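Local coordinates for protein oxidoreductase, iron/ascorbate family (PDB 3ON7) that probably uses iron(II) and oxygen to break down 2-oxoglutarate, forming ethene in one reaction and oxidising L-arginine to glutamate semialdehyde and guanidine in another, at residues B[27-32]-B[209-214]; B[87-92]-B[153-158]; B[175-180]-B[215-220]; B[191-196]-B[227-232]. All coordinates share one frame; numbering follows the deposited sequence.

Contact 1 (B[27-32]-B[209-214])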
loop_
_atom_site.group_PDB
_atom_site.type_symbol
_atom_site.label_atom_id
_atom_site.label_comp_id
_atom_site.label_asym_id
_atom_site.label_seq_id
_atom_site.Cartn_x
_atom_site.Cartn_y
_atom_site.Cartn_z
ATOM N N PHE B 27 -14.323 -28.875 -1.732
ATOM C CA PHE B 27 -13.649 -29.139 -3.001
ATOM C C PHE B 27 -14.512 -30.006 -3.914
ATOM O O PHE B 27 -15.330 -30.804 -3.451
ATOM C CB PHE B 27 -12.324 -29.878 -2.772
ATOM C CG PHE B 27 -11.153 -28.965 -2.544
ATOM C CD1 PHE B 27 -11.064 -28.196 -1.381
ATOM C CD2 PHE B 27 -10.129 -28.878 -3.485
ATOM C CE1 PHE B 27 -10.005 -27.363 -1.176
ATOM C CE2 PHE B 27 -9.062 -28.048 -3.280
ATOM C CZ PHE B 27 -8.993 -27.289 -2.126
ATOM N N GLY B 28 -14.281 -29.853 -5.213
ATOM C CA GLY B 28 -14.929 -30.663 -6.230
ATOM C C GLY B 28 -13.939 -30.944 -7.328
ATOM O O GLY B 28 -13.152 -30.083 -7.679
ATOM N N VAL B 29 -13.963 -32.157 -7.867
ATOM C CA VAL B 29 -13.026 -32.560 -8.906
ATOM C C VAL B 29 -13.832 -32.893 -10.170
ATOM O O VAL B 29 -14.734 -33.704 -10.107
ATOM C CB VAL B 29 -12.235 -33.789 -8.431
ATOM C CG1 VAL B 29 -11.269 -34.259 -9.497
ATOM C CG2 VAL B 29 -11.512 -33.488 -7.132
ATOM N N LEU B 30 -13.537 -32.240 -11.295
ATOM C CA LEU B 30 -14.248 -32.505 -12.541
ATOM C C LEU B 30 -13.340 -33.102 -13.602
ATOM O O LEU B 30 -12.280 -32.542 -13.884
ATOM C CB LEU B 30 -14.861 -31.224 -13.103
ATOM C CG LEU B 30 -16.108 -30.669 -12.427
ATOM C CD1 LEU B 30 -16.479 -29.345 -13.087
ATOM C CD2 LEU B 30 -17.247 -31.648 -12.486
ATOM N N SER B 31 -13.768 -34.213 -14.210
ATOM C CA SER B 31 -13.104 -34.739 -15.415
ATOM C C SER B 31 -13.910 -34.426 -16.678
ATOM O O SER B 31 -15.091 -34.052 -16.598
ATOM C CB SER B 31 -12.869 -36.239 -15.305
ATOM O OG SER B 31 -13.989 -36.957 -15.759
ATOM N N ASN B 32 -13.257 -34.560 -17.832
ATOM C CA ASN B 32 -13.900 -34.349 -19.128
ATOM C C ASN B 32 -14.663 -33.034 -19.209
ATOM O O ASN B 32 -15.806 -33.006 -19.647
ATOM C CB ASN B 32 -14.844 -35.509 -19.413
ATOM C CG ASN B 32 -14.109 -36.816 -19.527
ATOM O OD1 ASN B 32 -13.962 -37.539 -18.551
ATOM N ND2 ASN B 32 -13.607 -37.106 -20.718
ATOM N N ASN B 209 -8.197 -33.467 -15.340
ATOM C CA ASN B 209 -9.016 -33.100 -14.177
ATOM C C ASN B 209 -8.914 -31.619 -13.921
ATOM O O ASN B 209 -7.903 -30.979 -14.227
ATOM C CB ASN B 209 -8.655 -33.881 -12.898
ATOM C CG ASN B 209 -9.220 -35.280 -12.906
ATOM O OD1 ASN B 209 -9.843 -35.693 -13.888
ATOM N ND2 ASN B 209 -9.022 -36.019 -11.811
ATOM N N ILE B 210 -9.978 -31.077 -13.352
ATOM C CA ILE B 210 -9.956 -29.701 -12.930
ATOM C C ILE B 210 -10.531 -29.664 -11.510
ATOM O O ILE B 210 -11.562 -30.275 -11.234
ATOM C CB ILE B 210 -10.684 -28.829 -13.963
ATOM C CG1 ILE B 210 -10.182 -27.396 -13.930
ATOM C CG2 ILE B 210 -12.174 -28.882 -13.767
ATOM C CD1 ILE B 210 -10.536 -26.644 -15.178
ATOM N N ILE B 211 -9.803 -29.001 -10.613
ATOM C CA ILE B 211 -10.105 -28.993 -9.173
ATOM C C ILE B 211 -10.670 -27.644 -8.824
ATOM O O ILE B 211 -10.113 -26.616 -9.215
ATOM C CB ILE B 211 -8.833 -29.232 -8.311
ATOM C CG1 ILE B 211 -7.970 -30.318 -8.935
ATOM C CG2 ILE B 211 -9.189 -29.594 -6.831
ATOM C CD1 ILE B 211 -8.727 -31.552 -9.375
ATOM N N ILE B 212 -11.798 -27.641 -8.133
ATOM C CA ILE B 212 -12.477 -26.410 -7.789
ATOM C C ILE B 212 -12.719 -26.375 -6.301
ATOM O O ILE B 212 -13.202 -27.353 -5.725
ATOM C CB ILE B 212 -13.813 -26.294 -8.529
ATOM C CG1 ILE B 212 -13.569 -26.261 -10.049
ATOM C CG2 ILE B 212 -14.579 -25.041 -8.098
ATOM C CD1 ILE B 212 -13.836 -27.564 -10.715
ATOM N N ASN B 213 -12.396 -25.244 -5.671
ATOM C CA ASN B 213 -12.606 -25.115 -4.244
ATOM C C ASN B 213 -13.259 -23.791 -3.828
ATOM O O ASN B 213 -13.094 -22.761 -4.480
ATOM C CB ASN B 213 -11.310 -25.402 -3.491
ATOM C CG ASN B 213 -10.283 -24.285 -3.608
ATOM O OD1 ASN B 213 -9.549 -24.172 -4.604
ATOM N ND2 ASN B 213 -10.191 -23.475 -2.561
ATOM N N ILE B 214 -14.078 -23.887 -2.784
ATOM C CA ILE B 214 -14.716 -22.758 -2.110
ATOM C C ILE B 214 -13.635 -21.931 -1.431
ATOM O O ILE B 214 -12.700 -22.503 -0.862
ATOM C CB ILE B 214 -15.635 -23.274 -0.980
ATOM C CG1 ILE B 214 -16.738 -24.174 -1.532
ATOM C CG2 ILE B 214 -16.239 -22.097 -0.125
ATOM C CD1 ILE B 214 -17.697 -23.511 -2.540
#
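Phe27 lays one face of its ring over Asn213 CB, and the amide beyond lies nearly parallel to the ring, the two planes 14° apart. Asn213 reaches this position because its CG stands between the backbone N and the carbonyl carbon (chi1 73°). At the ring edge, near its plane, Ile211 CG2 comes within 3.5 Å of Phe27 CD2. Farther along the same face of the sheet, Ile211 CD1 lies beside Val29 CG1 at 3.7 Å. On the reverse face Leu30 CB meets Ile210 CG2 at 3.6 Å, while the tips of Leu30 and Ile212 cross; helices 14-25 and 103-126 pack there. Four backbone bonds hold the antiparallel strands, Gly28 pairing with Ile212 and Leu30 with Ile210. An alanine in place of Phe27 would probably leave Asn213 and Ile211 without their aromatic cover and the ring of His231 without its edge-to-face partner. Asn213 ND2 is satisfied in spite of its burial: it donates to Ile214 O at 3.2 Å and also to Asp176. The chemistry thus divides: Leu30, Ile210 and Ile212 give one face aliphatic side chains, while the other mixes aromatic, aliphatic and amide groups next to a probable metal site.

Contact 2 (B[87-92]-B[153-158])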
loop_
_atom_site.group_PDB
_atom_site.type_symbol
_atom_site.label_atom_id
_atom_site.label_comp_id
_atom_site.label_asym_id
_atom_site.label_seq_id
_atom_site.Cartn_x
_atom_site.Cartn_y
_atom_site.Cartn_z
ATOM N N LYS B 87 10.031 -21.251 -5.722
ATOM C CA LYS B 87 9.143 -20.995 -6.837
ATOM C C LYS B 87 9.292 -19.564 -7.350
ATOM O O LYS B 87 9.678 -18.663 -6.602
ATOM C CB LYS B 87 7.682 -21.256 -6.440
ATOM C CG LYS B 87 7.079 -20.236 -5.460
ATOM C CD LYS B 87 5.615 -20.546 -5.155
ATOM C CE LYS B 87 5.032 -19.730 -3.992
ATOM N NZ LYS B 87 5.794 -19.881 -2.705
ATOM N N GLU B 88 8.980 -19.388 -8.628
ATOM C CA GLU B 88 8.873 -18.075 -9.279
ATOM C C GLU B 88 7.495 -18.099 -9.948
ATOM O O GLU B 88 6.907 -19.163 -10.129
ATOM C CB GLU B 88 10.019 -17.852 -10.289
ATOM C CG GLU B 88 9.933 -18.750 -11.529
ATOM C CD GLU B 88 11.165 -18.745 -12.422
ATOM O OE1 GLU B 88 11.978 -17.779 -12.385
ATOM O OE2 GLU B 88 11.305 -19.725 -13.200
ATOM N N TYR B 89 6.930 -16.945 -10.254
ATOM C CA TYR B 89 5.588 -16.951 -10.794
ATOM C C TYR B 89 5.303 -15.702 -11.552
ATOM O O TYR B 89 6.080 -14.752 -11.501
ATOM C CB TYR B 89 4.535 -17.179 -9.685
ATOM C CG TYR B 89 4.667 -16.287 -8.468
ATOM C CD1 TYR B 89 5.465 -16.653 -7.390
ATOM C CD2 TYR B 89 3.968 -15.092 -8.381
ATOM C CE1 TYR B 89 5.585 -15.830 -6.257
ATOM C CE2 TYR B 89 4.068 -14.280 -7.248
ATOM C CZ TYR B 89 4.874 -14.645 -6.200
ATOM O OH TYR B 89 4.957 -13.828 -5.102
ATOM N N TYR B 90 4.192 -15.734 -12.275
ATOM C CA TYR B 90 3.723 -14.623 -13.067
ATOM C C TYR B 90 2.244 -14.392 -12.743
ATOM O O TYR B 90 1.432 -15.333 -12.761
ATOM C CB TYR B 90 3.873 -14.946 -14.549
ATOM C CG TYR B 90 3.844 -13.748 -15.433
ATOM C CD1 TYR B 90 2.671 -13.009 -15.603
ATOM C CD2 TYR B 90 4.981 -13.322 -16.090
ATOM C CE1 TYR B 90 2.651 -11.885 -16.405
ATOM C CE2 TYR B 90 4.964 -12.186 -16.868
ATOM C CZ TYR B 90 3.802 -11.488 -17.046
ATOM O OH TYR B 90 3.792 -10.363 -17.840
ATOM N N HIS B 91 1.894 -13.131 -12.488
ATOM C CA HIS B 91 0.504 -12.742 -12.215
ATOM C C HIS B 91 -0.101 -12.140 -13.466
ATOM O O HIS B 91 0.312 -11.055 -13.936
ATOM C CB HIS B 91 0.464 -11.733 -11.081
ATOM C CG HIS B 91 0.490 -12.348 -9.722
ATOM N ND1 HIS B 91 0.152 -11.642 -8.587
ATOM C CD2 HIS B 91 0.761 -13.612 -9.317
ATOM C CE1 HIS B 91 0.209 -12.453 -7.542
ATOM N NE2 HIS B 91 0.595 -13.646 -7.955
ATOM N N VAL B 92 -1.065 -12.864 -14.018
ATOM C CA VAL B 92 -1.749 -12.448 -15.230
ATOM C C VAL B 92 -3.118 -11.852 -14.892
ATOM O O VAL B 92 -3.941 -12.510 -14.238
ATOM C CB VAL B 92 -1.991 -13.642 -16.180
ATOM C CG1 VAL B 92 -2.852 -13.202 -17.389
ATOM C CG2 VAL B 92 -0.680 -14.274 -16.629
ATOM N N ARG B 153 -2.627 -16.913 -11.780
ATOM C CA ARG B 153 -1.308 -16.966 -11.190
ATOM C C ARG B 153 -0.645 -18.175 -11.852
ATOM O O ARG B 153 -1.166 -19.285 -11.792
ATOM C CB ARG B 153 -1.510 -17.157 -9.680
ATOM C CG ARG B 153 -0.300 -17.174 -8.792
ATOM C CD ARG B 153 -0.654 -17.010 -7.272
ATOM N NE ARG B 153 0.478 -16.386 -6.583
ATOM C CZ ARG B 153 1.218 -16.920 -5.608
ATOM N NH1 ARG B 153 0.964 -18.109 -5.072
ATOM N NH2 ARG B 153 2.230 -16.216 -5.135
ATOM N N ILE B 154 0.463 -17.955 -12.555
ATOM C CA ILE B 154 1.187 -19.049 -13.199
ATOM C C ILE B 154 2.414 -19.344 -12.352
ATOM O O ILE B 154 3.321 -18.518 -12.278
ATOM C CB ILE B 154 1.553 -18.679 -14.643
ATOM C CG1 ILE B 154 0.280 -18.249 -15.369
ATOM C CG2 ILE B 154 2.283 -19.866 -15.390
ATOM C CD1 ILE B 154 0.415 -17.977 -16.828
ATOM N N LEU B 155 2.410 -20.514 -11.691
ATOM C CA LEU B 155 3.469 -20.895 -10.756
ATOM C C LEU B 155 4.481 -21.813 -11.423
ATOM O O LEU B 155 4.102 -22.720 -12.170
ATOM C CB LEU B 155 2.869 -21.612 -9.542
ATOM C CG LEU B 155 2.297 -20.678 -8.476
ATOM C CD1 LEU B 155 3.339 -20.373 -7.430
ATOM C CD2 LEU B 155 1.790 -19.380 -9.100
ATOM N N HIS B 156 5.769 -21.576 -11.150
ATOM C CA HIS B 156 6.835 -22.449 -11.621
ATOM C C HIS B 156 7.800 -22.805 -10.497
ATOM O O HIS B 156 8.454 -21.933 -9.951
ATOM C CB HIS B 156 7.617 -21.832 -12.769
ATOM C CG HIS B 156 8.791 -22.666 -13.204
ATOM N ND1 HIS B 156 10.072 -22.166 -13.301
ATOM C CD2 HIS B 156 8.872 -23.974 -13.552
ATOM C CE1 HIS B 156 10.889 -23.128 -13.705
ATOM N NE2 HIS B 156 10.183 -24.233 -13.864
ATOM N N TYR B 157 7.849 -24.094 -10.156
ATOM C CA TYR B 157 8.844 -24.634 -9.266
ATOM C C TYR B 157 9.988 -25.159 -10.086
ATOM O O TYR B 157 9.843 -26.190 -10.732
ATOM C CB TYR B 157 8.269 -25.782 -8.453
ATOM C CG TYR B 157 7.157 -25.368 -7.539
ATOM C CD1 TYR B 157 5.836 -25.312 -7.990
ATOM C CD2 TYR B 157 7.423 -25.035 -6.218
ATOM C CE1 TYR B 157 4.816 -24.936 -7.142
ATOM C CE2 TYR B 157 6.408 -24.648 -5.366
ATOM C CZ TYR B 157 5.112 -24.598 -5.829
ATOM O OH TYR B 157 4.128 -24.232 -4.965
ATOM N N PRO B 158 11.140 -24.476 -10.053
ATOM C CA PRO B 158 12.285 -24.960 -10.834
ATOM C C PRO B 158 12.914 -26.260 -10.315
ATOM O O PRO B 158 12.783 -26.590 -9.131
ATOM C CB PRO B 158 13.315 -23.815 -10.720
ATOM C CG PRO B 158 12.533 -22.613 -10.266
ATOM C CD PRO B 158 11.415 -23.171 -9.422
HETATM O O HOH W 1 4.242 -22.748 -2.862
#
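The large sheet of the oxygenase core brings together strands 88-92 and 151-157, antiparallel neighbours on which Tyr89, His91 and Arg153 share one face. Arg153 is extended from CG to NE, and its NH2 sits over the Tyr89 ring, offset toward the rim; the cation-pi distance from Arg153 CZ to the Tyr89 ring centroid is 4.2 Å. The planes are inclined by 57°, so this is no flat stack. Arg153 NE donates to His91 NE2 at 3.1 Å, in the plane of both groups. Glu272 of the second subunit completes the cluster, with a salt bridge to Arg153 NH2 and a hydrogen bond to Tyr89 OH. Lys87 CB lies 4.0 Å from the Tyr157 ring centroid, over its face. On the opposite face His156 ND1 donates to the anti lone pair of Glu88 OE2 over 2.7 Å, and Lys56 pairs with the other carboxylate oxygen. Strand 151-157 probably belongs to the double-stranded beta-helix characteristic of 2-oxoglutarate oxygenases, and strand 88-92 extends its larger sheet, here at a subunit interface.

Contact 3 (B[175-180]-B[215-220])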
loop_
_atom_site.group_PDB
_atom_site.type_symbol
_atom_site.label_atom_id
_atom_site.label_comp_id
_atom_site.label_asym_id
_atom_site.label_seq_id
_atom_site.Cartn_x
_atom_site.Cartn_y
_atom_site.Cartn_z
ATOM N N GLU B 175 -5.860 -21.548 3.344
ATOM C CA GLU B 175 -7.161 -21.336 2.738
ATOM C C GLU B 175 -7.127 -20.229 1.699
ATOM O O GLU B 175 -6.321 -19.327 1.773
ATOM C CB GLU B 175 -8.184 -20.989 3.798
ATOM C CG GLU B 175 -8.453 -22.142 4.736
ATOM C CD GLU B 175 -8.087 -21.826 6.163
ATOM O OE1 GLU B 175 -6.989 -21.260 6.410
ATOM O OE2 GLU B 175 -8.921 -22.142 7.033
ATOM N N ASP B 176 -7.999 -20.323 0.709
ATOM C CA ASP B 176 -8.175 -19.248 -0.238
ATOM C C ASP B 176 -9.146 -18.251 0.345
ATOM O O ASP B 176 -10.122 -18.628 0.980
ATOM C CB ASP B 176 -8.714 -19.780 -1.554
ATOM C CG ASP B 176 -7.703 -20.673 -2.286
ATOM O OD1 ASP B 176 -6.500 -20.706 -1.890
ATOM O OD2 ASP B 176 -8.131 -21.346 -3.242
ATOM N N ILE B 177 -8.865 -16.970 0.140
ATOM C CA ILE B 177 -9.748 -15.920 0.620
ATOM C C ILE B 177 -10.896 -15.629 -0.323
ATOM O O ILE B 177 -11.891 -15.036 0.080
ATOM C CB ILE B 177 -8.963 -14.615 0.857
ATOM C CG1 ILE B 177 -9.706 -13.735 1.884
ATOM C CG2 ILE B 177 -8.693 -13.879 -0.453
ATOM C CD1 ILE B 177 -9.030 -12.371 2.128
ATOM N N ASN B 178 -10.752 -16.019 -1.588
ATOM C CA ASN B 178 -11.621 -15.505 -2.651
ATOM C C ASN B 178 -12.946 -16.276 -2.761
ATOM O O ASN B 178 -13.362 -16.924 -1.802
ATOM C CB ASN B 178 -10.847 -15.505 -3.961
ATOM C CG ASN B 178 -10.207 -16.835 -4.240
ATOM O OD1 ASN B 178 -9.258 -17.197 -3.565
ATOM N ND2 ASN B 178 -10.761 -17.597 -5.174
ATOM N N LEU B 179 -13.641 -16.155 -3.898
ATOM C CA LEU B 179 -14.961 -16.781 -4.070
ATOM C C LEU B 179 -14.810 -18.245 -4.397
ATOM O O LEU B 179 -15.175 -19.085 -3.583
ATOM C CB LEU B 179 -15.802 -16.061 -5.122
ATOM C CG LEU B 179 -17.309 -16.335 -4.984
ATOM C CD1 LEU B 179 -17.872 -15.733 -3.713
ATOM C CD2 LEU B 179 -18.068 -15.823 -6.197
ATOM N N ILE B 180 -14.296 -18.553 -5.586
ATOM C CA ILE B 180 -13.853 -19.906 -5.904
ATOM C C ILE B 180 -12.542 -19.864 -6.654
ATOM O O ILE B 180 -12.213 -18.875 -7.312
ATOM C CB ILE B 180 -14.874 -20.751 -6.740
ATOM C CG1 ILE B 180 -15.205 -20.090 -8.082
ATOM C CG2 ILE B 180 -16.154 -21.017 -5.939
ATOM C CD1 ILE B 180 -15.990 -21.000 -9.018
ATOM N N GLY B 215 -13.772 -20.605 -1.483
ATOM C CA GLY B 215 -12.884 -19.672 -0.767
ATOM C C GLY B 215 -13.636 -18.921 0.337
ATOM O O GLY B 215 -14.880 -18.955 0.392
ATOM N N ASP B 216 -12.889 -18.252 1.226
ATOM C CA ASP B 216 -13.480 -17.629 2.420
ATOM C C ASP B 216 -14.669 -16.725 2.136
ATOM O O ASP B 216 -15.633 -16.685 2.909
ATOM C CB ASP B 216 -12.442 -16.809 3.189
ATOM C CG ASP B 216 -11.451 -17.676 3.907
ATOM O OD1 ASP B 216 -11.707 -18.896 3.955
ATOM O OD2 ASP B 216 -10.423 -17.147 4.397
HETATM N N MSE B 217 -14.604 -15.980 1.043
HETATM C CA MSE B 217 -15.702 -15.082 0.720
HETATM C C MSE B 217 -17.028 -15.788 0.354
HETATM O O MSE B 217 -18.090 -15.243 0.633
HETATM C CB MSE B 217 -15.277 -14.077 -0.333
HETATM C CG MSE B 217 -14.426 -12.951 0.248
HETATM SE SE MSE B 217 -13.727 -11.875 -1.175
HETATM C CE MSE B 217 -12.458 -10.826 -0.166
ATOM N N LEU B 218 -16.979 -16.990 -0.214
ATOM C CA LEU B 218 -18.209 -17.779 -0.465
ATOM C C LEU B 218 -18.688 -18.488 0.801
ATOM O O LEU B 218 -19.906 -18.681 0.988
ATOM C CB LEU B 218 -18.022 -18.797 -1.623
ATOM C CG LEU B 218 -19.268 -19.551 -2.105
ATOM C CD1 LEU B 218 -20.431 -18.603 -2.391
ATOM C CD2 LEU B 218 -18.956 -20.390 -3.369
ATOM N N GLN B 219 -17.744 -18.869 1.670
ATOM C CA GLN B 219 -18.114 -19.356 2.994
ATOM C C GLN B 219 -18.917 -18.292 3.724
ATOM O O GLN B 219 -19.987 -18.578 4.286
ATOM C CB GLN B 219 -16.906 -19.778 3.818
ATOM C CG GLN B 219 -17.287 -20.387 5.163
ATOM C CD GLN B 219 -16.099 -20.882 5.988
ATOM O OE1 GLN B 219 -15.335 -21.732 5.558
ATOM N NE2 GLN B 219 -15.987 -20.384 7.208
ATOM N N GLU B 220 -18.409 -17.061 3.703
ATOM C CA GLU B 220 -19.091 -15.941 4.340
ATOM C C GLU B 220 -20.437 -15.664 3.679
ATOM O O GLU B 220 -21.414 -15.433 4.377
ATOM C CB GLU B 220 -18.222 -14.682 4.276
ATOM C CG GLU B 220 -18.848 -13.442 4.901
ATOM C CD GLU B 220 -19.044 -13.549 6.408
ATOM O OE1 GLU B 220 -18.419 -14.404 7.080
ATOM O OE2 GLU B 220 -19.819 -12.748 6.929
HETATM O O HOH W 2 -7.797 -17.160 3.476
#
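Asp176, Ile177 and Asn178 turn their carbonyls onto the first turn of helix 216-221, whose early N-H groups have no acceptor within the helix. Asp216 N donates to Asp176 O at 2.8 Å. The N-H of Met217 (present as selenomethionine) is shared between Ile177 O at 3.0 Å and Asn178 O at 3.2 Å, the nitrogen lying above both carbonyl planes. Just before the helix, Gly215 N binds Leu179 O over 2.9 Å. Gly215, at the N-cap position, sends its own carbonyl to Leu218 N and Gln219 N; Asn178 O lies against its CA, where a side chain would collide. Asn178 ND2 donates to Thr181 OG1 and Leu252 O. Both carboxylate oxygens of Asp216 are occupied: OD1 by Ser228 OG, OD2 by Arg273 and by a water that donates to Asp216 OD2 at 2.8 Å. An alanine in place of Asp216 would probably leave Arg273 without its charge partner and Ser228 OG without this acceptor. Asp176 OD2 accepts from Thr181 and Asn213, which would position the carboxylate that, with His174 and His231, is consistent with the family's two-histidine, one-carboxylate iron site. Leu179 CD1 touches Leu218 CB at 3.7 Å. The loop thus links strands 169-174 and 180-184, with helix 266-277 packed against Ile177 and Met217 and helix 103-126 against Leu179 and Ile180.

Contact 4 (B[191-196]-B[227-232])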
loop_
_atom_site.group_PDB
_atom_site.type_symbol
_atom_site.label_atom_id
_atom_site.label_comp_id
_atom_site.label_asym_id
_atom_site.label_seq_id
_atom_site.Cartn_x
_atom_site.Cartn_y
_atom_site.Cartn_z
ATOM N N LEU B 191 -1.452 -32.786 -3.960
ATOM C CA LEU B 191 -2.471 -31.862 -3.498
ATOM C C LEU B 191 -3.389 -32.616 -2.551
ATOM O O LEU B 191 -3.876 -33.707 -2.886
ATOM C CB LEU B 191 -3.266 -31.263 -4.671
ATOM C CG LEU B 191 -4.417 -30.298 -4.342
ATOM C CD1 LEU B 191 -3.951 -28.898 -3.914
ATOM C CD2 LEU B 191 -5.368 -30.189 -5.552
ATOM N N GLN B 192 -3.574 -32.045 -1.361
ATOM C CA GLN B 192 -4.406 -32.631 -0.324
ATOM C C GLN B 192 -5.337 -31.616 0.339
ATOM O O GLN B 192 -5.063 -30.407 0.352
ATOM C CB GLN B 192 -3.538 -33.245 0.749
ATOM C CG GLN B 192 -2.658 -34.347 0.268
ATOM C CD GLN B 192 -1.922 -34.990 1.409
ATOM O OE1 GLN B 192 -1.450 -34.299 2.318
ATOM N NE2 GLN B 192 -1.820 -36.325 1.379
ATOM N N VAL B 193 -6.415 -32.140 0.912
ATOM C CA VAL B 193 -7.479 -31.353 1.524
ATOM C C VAL B 193 -7.756 -31.906 2.897
ATOM O O VAL B 193 -7.840 -33.098 3.075
ATOM C CB VAL B 193 -8.772 -31.464 0.693
ATOM C CG1 VAL B 193 -9.952 -30.842 1.439
ATOM C CG2 VAL B 193 -8.570 -30.841 -0.676
ATOM N N LYS B 194 -7.906 -31.026 3.865
ATOM C CA LYS B 194 -8.151 -31.400 5.245
ATOM C C LYS B 194 -9.609 -31.859 5.459
ATOM O O LYS B 194 -10.549 -31.106 5.254
ATOM C CB LYS B 194 -7.797 -30.212 6.143
ATOM C CG LYS B 194 -8.111 -30.357 7.640
ATOM C CD LYS B 194 -7.390 -31.510 8.291
ATOM C CE LYS B 194 -5.860 -31.307 8.312
ATOM N NZ LYS B 194 -5.387 -30.122 9.098
ATOM N N ALA B 195 -9.766 -33.111 5.858
ATOM C CA ALA B 195 -11.048 -33.683 6.185
ATOM C C ALA B 195 -11.473 -33.275 7.589
ATOM O O ALA B 195 -10.676 -32.740 8.369
ATOM C CB ALA B 195 -10.979 -35.198 6.100
ATOM N N LYS B 196 -12.727 -33.582 7.907
ATOM C CA LYS B 196 -13.343 -33.212 9.183
ATOM C C LYS B 196 -12.716 -33.918 10.397
ATOM O O LYS B 196 -12.692 -33.352 11.492
ATOM C CB LYS B 196 -14.856 -33.468 9.121
ATOM C CG LYS B 196 -15.624 -32.456 8.236
ATOM C CD LYS B 196 -16.987 -32.994 7.754
ATOM N N PRO B 227 -18.065 -24.775 2.955
ATOM C CA PRO B 227 -16.858 -24.483 3.722
ATOM C C PRO B 227 -15.652 -24.107 2.854
ATOM O O PRO B 227 -15.455 -24.706 1.790
ATOM C CB PRO B 227 -16.611 -25.784 4.478
ATOM C CG PRO B 227 -17.169 -26.850 3.551
ATOM C CD PRO B 227 -18.390 -26.207 2.962
ATOM N N SER B 228 -14.875 -23.120 3.310
ATOM C CA SER B 228 -13.549 -22.837 2.761
ATOM C C SER B 228 -12.554 -23.691 3.506
ATOM O O SER B 228 -12.314 -23.476 4.685
ATOM C CB SER B 228 -13.170 -21.375 2.940
ATOM O OG SER B 228 -11.836 -21.142 2.491
ATOM N N THR B 229 -11.984 -24.663 2.809
ATOM C CA THR B 229 -11.245 -25.765 3.440
ATOM C C THR B 229 -9.716 -25.631 3.225
ATOM O O THR B 229 -9.230 -25.122 2.194
ATOM C CB THR B 229 -11.752 -27.144 2.896
ATOM O OG1 THR B 229 -13.164 -27.246 3.084
ATOM C CG2 THR B 229 -11.102 -28.308 3.612
ATOM N N SER B 230 -8.987 -26.078 4.239
ATOM C CA SER B 230 -7.551 -26.015 4.273
ATOM C C SER B 230 -6.990 -27.065 3.325
ATOM O O SER B 230 -7.343 -28.261 3.425
ATOM C CB SER B 230 -7.068 -26.287 5.706
ATOM O OG SER B 230 -5.657 -26.248 5.808
ATOM N N HIS B 231 -6.107 -26.618 2.435
ATOM C CA HIS B 231 -5.437 -27.498 1.494
ATOM C C HIS B 231 -3.935 -27.212 1.418
ATOM O O HIS B 231 -3.502 -26.086 1.708
ATOM C CB HIS B 231 -6.068 -27.386 0.111
ATOM C CG HIS B 231 -6.196 -25.988 -0.394
ATOM N ND1 HIS B 231 -7.126 -25.095 0.098
ATOM C CD2 HIS B 231 -5.533 -25.337 -1.375
ATOM C CE1 HIS B 231 -7.012 -23.951 -0.552
ATOM N NE2 HIS B 231 -6.050 -24.072 -1.446
ATOM N N ARG B 232 -3.169 -28.237 1.018
ATOM C CA ARG B 232 -1.708 -28.150 0.864
ATOM C C ARG B 232 -1.206 -28.999 -0.298
ATOM O O ARG B 232 -1.962 -29.781 -0.876
ATOM C CB ARG B 232 -1.013 -28.619 2.153
ATOM C CG ARG B 232 -1.172 -30.106 2.427
ATOM C CD ARG B 232 -0.520 -30.546 3.696
ATOM N NE ARG B 232 -0.586 -31.993 3.858
ATOM C CZ ARG B 232 0.068 -32.680 4.794
ATOM N NH1 ARG B 232 0.841 -32.055 5.681
ATOM N NH2 ARG B 232 -0.036 -34.002 4.836
HETATM O O HOH W 3 -5.141 -27.435 8.087
#
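Arg232 swings its CG between the backbone N and the carbonyl carbon (chi1 68°) and then runs extended to NE, while Gln192 places CG anti to the carbonyl carbon (chi1 -61°), which brings the two side chains alongside, pointing the same way. Arg232 NE and NH2 both donate to Gln192 OE1, each at 2.9 Å, a side-on grip with the amide and guanidinium planes only 12° apart. Asp202 takes the NE2 end of Gln192, and Trp200 makes a cation-pi contact with Arg232. Backbone bonds pair Gln192 with Arg232, and Lys194 N reaches Ser230 O at 2.9 Å. A water accepts from Lys194 NZ and also bonds Ser230 OG. On the other face the side chains of Val193 and Thr229 cross at about a right angle, Val193 CG1 meeting Thr229 CG2 at 3.5 Å. His231 ND1 donates in the ring plane to Thr229 O at 3.0 Å, which helps fix the rotation of a ring that probably serves as an iron ligand, as in this family. Within the small antiparallel sheet, strand 191-194 is flanked by 231-234 and 200-202, with 169-174 beyond 231-234.

How the contacts relate
Contacts 1, 2 and 3 are buried, whereas contact 4 is only partly so. Contacts 1 and 2 belong to the same large sheet, on opposite sides of the chain's centre, yet one is mainly apolar and the other rich in charged groups, some of which meet the second subunit, which contact 3 also touches. Contact 4 lies in the smaller sheet and touches contact 1 where Phe27 packs on Val193. Contact 3 is governed by backbone acceptors at a helix start; that helix directly follows strand 210-214 of contact 1. Contacts 3 and 4 supply Asp176 and His231 to the probable metal site, Asn213 of contact 1 supports Asp176, and Gln219 OE1 probably bonds Ser228 N between contacts 3 and 4.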